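Local coordinates for protein alginate lyase (PDB 6KFN) that cleaves the polysaccharide alginate, probably by beta-elimination as alginate lyases do, and is built as a right-handed parallel beta-helix, at residues V119-G124 with N128-S133; V243-Q246 with G251-A254; V261-D264 with Y269-N272. All blocks are in the same frame, centred on the assembly; numbering follows the deposited sequence.

Contact 1: residues V119-G124 with N128-S133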
loop_
_atom_site.group_PDB
_atom_site.type_symbol
_atom_site.label_atom_id
_atom_site.label_comp_id
_atom_site.label_asym_id
_atom_site.label_seq_id
_atom_site.Cartn_x
_atom_site.Cartn_y
_atom_site.Cartn_z
ATOM N N VAL A 119 -4.230 1.915 0.196
ATOM C CA VAL A 119 -4.277 0.586 0.807
ATOM C C VAL A 119 -3.745 0.716 2.218
ATOM O O VAL A 119 -2.688 1.322 2.417
ATOM C CB VAL A 119 -3.453 -0.434 0.007
ATOM C CG1 VAL A 119 -3.414 -1.818 0.689
ATOM C CG2 VAL A 119 -4.016 -0.558 -1.411
ATOM N N HIS A 120 -4.420 0.113 3.190
ATOM C CA HIS A 120 -3.979 0.179 4.576
ATOM C C HIS A 120 -4.055 -1.208 5.201
ATOM O O HIS A 120 -5.124 -1.811 5.267
ATOM C CB HIS A 120 -4.840 1.154 5.338
ATOM C CG HIS A 120 -4.335 1.545 6.701
ATOM N ND1 HIS A 120 -4.665 2.747 7.233
ATOM C CD2 HIS A 120 -3.496 0.961 7.601
ATOM C CE1 HIS A 120 -4.124 2.874 8.436
ATOM N NE2 HIS A 120 -3.444 1.783 8.696
ATOM N N PHE A 121 -2.893 -1.727 5.631
ATOM C CA PHE A 121 -2.806 -2.972 6.399
ATOM C C PHE A 121 -2.880 -2.604 7.885
ATOM O O PHE A 121 -1.972 -1.947 8.391
ATOM C CB PHE A 121 -1.488 -3.690 6.139
ATOM C CG PHE A 121 -1.247 -4.045 4.692
ATOM C CD1 PHE A 121 -1.772 -5.188 4.171
ATOM C CD2 PHE A 121 -0.496 -3.238 3.875
ATOM C CE1 PHE A 121 -1.560 -5.540 2.853
ATOM C CE2 PHE A 121 -0.272 -3.573 2.557
ATOM C CZ PHE A 121 -0.811 -4.754 2.037
ATOM N N ARG A 122 -3.969 -2.971 8.565
ATOM C CA ARG A 122 -4.211 -2.471 9.921
ATOM C C ARG A 122 -4.574 -3.606 10.861
ATOM O O ARG A 122 -5.024 -4.692 10.466
ATOM C CB ARG A 122 -5.320 -1.394 9.861
ATOM C CG ARG A 122 -5.415 -0.504 11.090
ATOM C CD ARG A 122 -6.393 0.639 10.929
ATOM N NE ARG A 122 -7.765 0.140 10.887
ATOM C CZ ARG A 122 -8.822 0.921 10.725
ATOM N NH1 ARG A 122 -8.701 2.233 10.633
ATOM N NH2 ARG A 122 -10.036 0.379 10.663
ATOM N N ASP A 123 -4.427 -3.316 12.157
ATOM C CA ASP A 123 -4.948 -4.186 13.209
ATOM C C ASP A 123 -4.449 -5.620 13.041
ATOM O O ASP A 123 -5.200 -6.581 13.019
ATOM C CB ASP A 123 -6.473 -4.113 13.302
ATOM C CG ASP A 123 -7.034 -4.699 14.565
ATOM O OD1 ASP A 123 -6.321 -4.752 15.576
ATOM O OD2 ASP A 123 -8.230 -5.068 14.556
ATOM N N GLY A 124 -3.116 -5.741 12.953
ATOM C CA GLY A 124 -2.500 -7.061 12.936
ATOM C C GLY A 124 -2.489 -7.753 11.584
ATOM O O GLY A 124 -2.009 -8.884 11.508
ATOM N N ASN A 128 0.331 -10.633 4.033
ATOM C CA ASN A 128 -0.430 -10.270 2.843
ATOM C C ASN A 128 0.529 -9.830 1.743
ATOM O O ASN A 128 1.696 -9.538 1.999
ATOM C CB ASN A 128 -1.394 -9.147 3.166
ATOM C CG ASN A 128 -2.302 -9.499 4.334
ATOM O OD1 ASN A 128 -3.135 -10.400 4.202
ATOM N ND2 ASN A 128 -2.178 -8.800 5.448
ATOM N N ILE A 129 0.017 -9.764 0.512
ATOM C CA ILE A 129 0.790 -9.239 -0.609
ATOM C C ILE A 129 -0.107 -8.380 -1.481
ATOM O O ILE A 129 -1.248 -8.739 -1.738
ATOM C CB ILE A 129 1.483 -10.348 -1.417
ATOM C CG1 ILE A 129 2.393 -9.764 -2.513
ATOM C CG2 ILE A 129 0.515 -11.361 -1.953
ATOM C CD1 ILE A 129 3.416 -10.727 -3.014
ATOM N N ILE A 130 0.439 -7.275 -1.945
ATOM C CA ILE A 130 -0.101 -6.541 -3.073
ATOM C C ILE A 130 0.964 -6.526 -4.154
ATOM O O ILE A 130 2.106 -6.121 -3.918
ATOM C CB ILE A 130 -0.630 -5.142 -2.706
ATOM C CG1 ILE A 130 -1.216 -4.475 -3.954
ATOM C CG2 ILE A 130 0.396 -4.265 -2.010
ATOM C CD1 ILE A 130 -2.081 -3.267 -3.676
ATOM N N ARG A 131 0.580 -6.991 -5.352
ATOM C CA ARG A 131 1.508 -7.118 -6.444
ATOM C C ARG A 131 0.869 -6.639 -7.738
ATOM O O ARG A 131 -0.355 -6.663 -7.910
ATOM C CB ARG A 131 2.033 -8.534 -6.574
ATOM C CG ARG A 131 1.025 -9.559 -6.942
ATOM C CD ARG A 131 1.710 -10.785 -7.521
ATOM N NE ARG A 131 2.053 -11.712 -6.479
ATOM C CZ ARG A 131 1.190 -12.576 -5.980
ATOM N NH1 ARG A 131 -0.040 -12.596 -6.413
ATOM N NH2 ARG A 131 1.561 -13.388 -5.025
ATOM N N ASN A 132 1.716 -6.221 -8.668
ATOM C CA ASN A 132 1.293 -5.980 -10.052
ATOM C C ASN A 132 0.072 -5.051 -10.094
ATOM O O ASN A 132 -0.917 -5.323 -10.761
ATOM C CB ASN A 132 0.975 -7.291 -10.773
ATOM C CG ASN A 132 2.103 -8.266 -10.722
ATOM O OD1 ASN A 132 3.270 -7.872 -10.769
ATOM N ND2 ASN A 132 1.775 -9.556 -10.626
ATOM N N SER A 133 0.162 -3.944 -9.355
ATOM C CA SER A 133 -0.951 -3.033 -9.170
ATOM C C SER A 133 -0.461 -1.598 -9.339
ATOM O O SER A 133 0.725 -1.336 -9.254
ATOM C CB SER A 133 -1.570 -3.217 -7.763
ATOM O OG SER A 133 -2.169 -4.512 -7.632
#

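Contact 2: residues V243-Q246 with G251-A254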
loop_
_atom_site.group_PDB
_atom_site.type_symbol
_atom_site.label_atom_id
_atom_site.label_comp_id
_atom_site.label_asym_id
_atom_site.label_seq_id
_atom_site.Cartn_x
_atom_site.Cartn_y
_atom_site.Cartn_z
ATOM N N VAL A 243 14.170 6.965 7.349
ATOM C CA VAL A 243 13.946 6.058 8.463
ATOM C C VAL A 243 13.825 6.935 9.712
ATOM O O VAL A 243 14.647 7.839 9.896
ATOM C CB VAL A 243 15.075 5.013 8.630
ATOM C CG1 VAL A 243 14.639 3.879 9.544
ATOM C CG2 VAL A 243 15.538 4.456 7.285
ATOM N N HIS A 244 12.809 6.697 10.532
ATOM C CA HIS A 244 12.576 7.492 11.750
ATOM C C HIS A 244 12.276 6.579 12.907
ATOM O O HIS A 244 11.705 5.498 12.725
ATOM C CB HIS A 244 11.384 8.455 11.574
ATOM C CG HIS A 244 11.606 9.592 10.641
ATOM N ND1 HIS A 244 11.283 9.553 9.297
ATOM C CD2 HIS A 244 12.074 10.837 10.877
ATOM C CE1 HIS A 244 11.555 10.740 8.755
ATOM N NE2 HIS A 244 12.034 11.522 9.692
ATOM N N VAL A 245 12.600 7.076 14.122
ATOM C CA VAL A 245 12.300 6.401 15.377
ATOM C C VAL A 245 11.166 7.137 16.088
ATOM O O VAL A 245 11.374 8.213 16.655
ATOM C CB VAL A 245 13.556 6.346 16.266
ATOM C CG1 VAL A 245 13.249 5.566 17.534
ATOM C CG2 VAL A 245 14.719 5.708 15.527
ATOM N N GLN A 246 9.979 6.545 16.090
ATOM C CA GLN A 246 8.840 7.090 16.802
ATOM C C GLN A 246 8.708 6.566 18.211
ATOM O O GLN A 246 8.077 7.223 19.063
ATOM C CB GLN A 246 7.556 6.764 16.035
ATOM C CG GLN A 246 7.498 7.348 14.660
ATOM C CD GLN A 246 7.924 8.818 14.559
ATOM O OE1 GLN A 246 9.058 9.147 14.167
ATOM N NE2 GLN A 246 7.027 9.683 14.976
ATOM N N GLY A 251 12.156 1.757 13.920
ATOM C CA GLY A 251 12.987 2.356 12.875
ATOM C C GLY A 251 14.359 1.728 12.816
ATOM O O GLY A 251 15.356 2.412 12.558
ATOM N N GLN A 252 14.414 0.407 13.046
ATOM C CA GLN A 252 15.654 -0.325 13.148
ATOM C C GLN A 252 15.789 -1.352 12.041
ATOM O O GLN A 252 14.816 -1.998 11.614
ATOM C CB GLN A 252 15.801 -1.013 14.503
ATOM C CG GLN A 252 15.709 -0.047 15.674
ATOM C CD GLN A 252 16.814 0.984 15.672
ATOM O OE1 GLN A 252 17.993 0.708 15.502
ATOM N NE2 GLN A 252 16.430 2.239 15.864
ATOM N N ASN A 253 17.039 -1.582 11.638
ATOM C CA ASN A 253 17.369 -2.647 10.712
ATOM C C ASN A 253 16.579 -2.548 9.417
ATOM O O ASN A 253 16.061 -3.535 8.919
ATOM C CB ASN A 253 17.216 -4.036 11.349
ATOM C CG ASN A 253 17.814 -5.127 10.494
ATOM O OD1 ASN A 253 18.910 -4.957 9.911
ATOM N ND2 ASN A 253 17.145 -6.262 10.414
ATOM N N ALA A 254 16.496 -1.349 8.847
ATOM C CA ALA A 254 15.956 -1.175 7.503
ATOM C C ALA A 254 17.054 -1.484 6.482
ATOM O O ALA A 254 18.186 -1.058 6.669
ATOM C CB ALA A 254 15.489 0.258 7.297
#

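Contact 3: residues V261-D264 with Y269-N272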
loop_
_atom_site.group_PDB
_atom_site.type_symbol
_atom_site.label_atom_id
_atom_site.label_comp_id
_atom_site.label_asym_id
_atom_site.label_seq_id
_atom_site.Cartn_x
_atom_site.Cartn_y
_atom_site.Cartn_z
ATOM N N VAL A 261 17.390 5.739 -7.928
ATOM C CA VAL A 261 16.608 6.934 -7.710
ATOM C C VAL A 261 17.135 8.086 -8.531
ATOM O O VAL A 261 18.337 8.345 -8.604
ATOM C CB VAL A 261 16.495 7.268 -6.204
ATOM C CG1 VAL A 261 15.711 6.176 -5.462
ATOM C CG2 VAL A 261 17.854 7.482 -5.541
ATOM N N TYR A 262 16.183 8.820 -9.117
ATOM C CA TYR A 262 16.424 9.963 -9.983
ATOM C C TYR A 262 15.939 11.182 -9.222
ATOM O O TYR A 262 14.727 11.452 -9.151
ATOM C CB TYR A 262 15.694 9.779 -11.327
ATOM C CG TYR A 262 16.150 8.587 -12.101
ATOM C CD1 TYR A 262 17.238 8.663 -12.968
ATOM C CD2 TYR A 262 15.535 7.346 -11.951
ATOM C CE1 TYR A 262 17.706 7.562 -13.641
ATOM C CE2 TYR A 262 15.988 6.238 -12.608
ATOM C CZ TYR A 262 17.078 6.333 -13.480
ATOM O OH TYR A 262 17.563 5.250 -14.148
ATOM N N LEU A 263 16.886 11.902 -8.614
ATOM C CA LEU A 263 16.615 12.935 -7.630
ATOM C C LEU A 263 16.899 14.360 -8.098
ATOM O O LEU A 263 16.793 15.282 -7.296
ATOM C CB LEU A 263 17.358 12.637 -6.330
ATOM C CG LEU A 263 16.968 11.296 -5.682
ATOM C CD1 LEU A 263 17.811 11.048 -4.429
ATOM C CD2 LEU A 263 15.500 11.174 -5.398
ATOM N N ASP A 264 17.232 14.534 -9.394
ATOM C CA ASP A 264 17.303 15.815 -10.089
ATOM C C ASP A 264 18.524 16.668 -9.749
ATOM O O ASP A 264 19.172 17.200 -10.663
ATOM C CB ASP A 264 16.043 16.662 -9.910
ATOM C CG ASP A 264 14.804 15.875 -10.265
ATOM O OD1 ASP A 264 14.694 15.446 -11.442
ATOM O OD2 ASP A 264 13.961 15.653 -9.390
ATOM N N TYR A 269 18.842 13.089 -0.067
ATOM C CA TYR A 269 19.536 11.852 0.265
ATOM C C TYR A 269 18.805 10.658 -0.338
ATOM O O TYR A 269 17.581 10.668 -0.521
ATOM C CB TYR A 269 19.680 11.684 1.789
ATOM C CG TYR A 269 20.824 12.502 2.323
ATOM C CD1 TYR A 269 20.695 13.879 2.585
ATOM C CD2 TYR A 269 22.056 11.946 2.501
ATOM C CE1 TYR A 269 21.781 14.616 3.012
ATOM C CE2 TYR A 269 23.142 12.669 2.906
ATOM C CZ TYR A 269 22.978 14.013 3.132
ATOM O OH TYR A 269 24.047 14.803 3.543
ATOM N N VAL A 270 19.572 9.595 -0.613
ATOM C CA VAL A 270 18.982 8.315 -0.940
ATOM C C VAL A 270 18.327 7.686 0.275
ATOM O O VAL A 270 17.154 7.299 0.245
ATOM C CB VAL A 270 20.029 7.399 -1.600
ATOM C CG1 VAL A 270 19.411 6.045 -1.925
ATOM C CG2 VAL A 270 20.593 8.039 -2.856
ATOM N N VAL A 271 19.108 7.567 1.370
ATOM C CA VAL A 271 18.568 7.128 2.658
ATOM C C VAL A 271 18.952 8.147 3.710
ATOM O O VAL A 271 20.148 8.357 3.961
ATOM C CB VAL A 271 19.045 5.732 3.095
ATOM C CG1 VAL A 271 18.424 5.363 4.452
ATOM C CG2 VAL A 271 18.724 4.684 2.041
ATOM N N ASN A 272 17.945 8.758 4.328
ATOM C CA ASN A 272 18.130 9.683 5.451
ATOM C C ASN A 272 17.561 8.989 6.692
ATOM O O ASN A 272 16.340 8.971 6.893
ATOM C CB ASN A 272 17.442 11.004 5.164
ATOM C CG ASN A 272 17.703 12.015 6.226
ATOM O OD1 ASN A 272 18.526 11.804 7.141
ATOM N ND2 ASN A 272 17.044 13.160 6.108
#

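Contact 1: residues V119-G124 with N128-S133
Phe121 and Ile130 meet inside the right-handed parallel beta-helix, where Val119 and Phe121 of strand 119-122 on one face of a coil, and Ile130 of strand 129-131 on another, turn inward. Val119 CG2 touches Ile130 CD1 at 4.0 Å, the two side chains running askew to one another. The isoleucine reaches that far because its chain is extended at both torsions: CG1 lies opposite the backbone N (chi1 -178°), and CD1 continues the same outstretched course across the interior. Its other branch, CG2, comes to the rim of the phenyl ring near the ring plane, 4.3 Å from Phe121 CZ. Met106 of the preceding coil also packs on both Phe121 and Ile130.

A second contact sets the asparagine against the ring. Asn128 CB comes obliquely within 3.6 Å of Phe121 CE1, and the amide nitrogen ND2 of Asn128 lies 3.9 Å from Phe121 CD1. The two side chains run antiparallel alongside one another, and the planes of ring and amide are nearly parallel, 13° apart.

Hydrogen bonding then fixes the buried amide. Both of its ends are gripped, so that its rotation is set: Asn128 OD1 accepts from Val104 N, while Asn128 ND2 donates to Ala101 O and to Asn168 OD1.

Contact 2: residues V243-Q246 with G251-A254
The side-chain amide of Gln252 meets Val245 at its nitrogen end, where NE2 lies 3.9 Å from Val245 CG2. The setting is a connecting turn of the right-handed beta-helix, between strand 241-243 on one face and strand 254-257 on another. Gln252 leaves its backbone pointing away from 243-246, and a bend at chi2 (-63°) brings the amide back toward the valine. Bonds at both ends hold the amide's rotation: OE1 accepts from Thr278 OG1, and NE2 donates to the carbonyls of Trp250 and Asp276. The second flat side chain belongs to His244, which leaves its backbone away from 251-254; its ND1 is hydrogen-bonded to Asp216 OD1, and the side chain is about 4 Å from a sodium ion bound by Tyr210, Asp212 and Gln242.

The backbones come closest at Gly251, whose CA is 4.8 Å from Val245 CA. With positive phi and no side chain, Gly251 CA can approach His244 O to 3.4 Å in a CA-H...O contact, with 138° at the hydrogen. The two segments make no conventional hydrogen bond to each other, although Gly251 and Gln252 bond to neighbouring coils.

Val243, at the end of its strand, touches the returning segment with both methyls. CG2 rests on Ala254 CB at 4.2 Å, where the next strand begins. The other branch, CG1, is set opposite the backbone N and lies 3.4 Å from Gly251 O.

Contact 3: residues V261-D264 with Y269-N272
Val261 and Val270 touch methyl to methyl across the inside of one coil of the beta-helix, their CG2 atoms 3.9 Å apart. The same Val261 CG2 also lies 4.2 Å from Val270 CG1, so a single methyl faces both branches of its partner. Beside this pair Leu263 extends CD1 toward the corner of the chain, coming within 3.9 Å of Tyr269 O and, more loosely, 4.4 Å of Val270 CG2.

With chi1 at -65°, Val261 holds this CG2 between its backbone N and carbonyl carbon. Val270 is placed by the backbone: the chain turns a corner there, phi and psi of -70° and -53° breaking the extended course, and the chain beyond it belongs to a different face. Further out, Phe241 and Ala240 pack against Val261, Pro268 against Leu263, and Leu292 against Val270. Strand 260-262 is fixed by backbone hydrogen bonds, with Val261 bonded to Gln285 and Tyr287 of the following coil.

No hydrogen bond joins 261-264 to 269-272. The attraction between them is therefore essentially dispersion and exclusion of water, which depends on how well the methyls fit and little on direction; the directional bonds run instead between successive coils.

How the contacts relate
In chain order contact 1 comes first, then contact 2, then contact 3, each closing before the next opens. Strands 119-122, 241-243 and 269-273 all belong to the same parallel face of the beta-helix; three others, 149-151, 184-186 and 215-217, separate the first two, whereas 241-243 and 269-273 are neighbours. Contact 1 accordingly stands apart, its centre about 20 Å from that of contact 2 and about 25 Å from that of contact 3. Contacts 2 and 3, centres about 18 Å apart, touch: Val243 N probably hydrogen-bonds to Asn272 O at 3.0 Å, and Val243 CG2 packs on Val271 CG1 at 4.1 Å. Together they illustrate a solenoid: packing within and between coils, with backbone bonds joining successive coils.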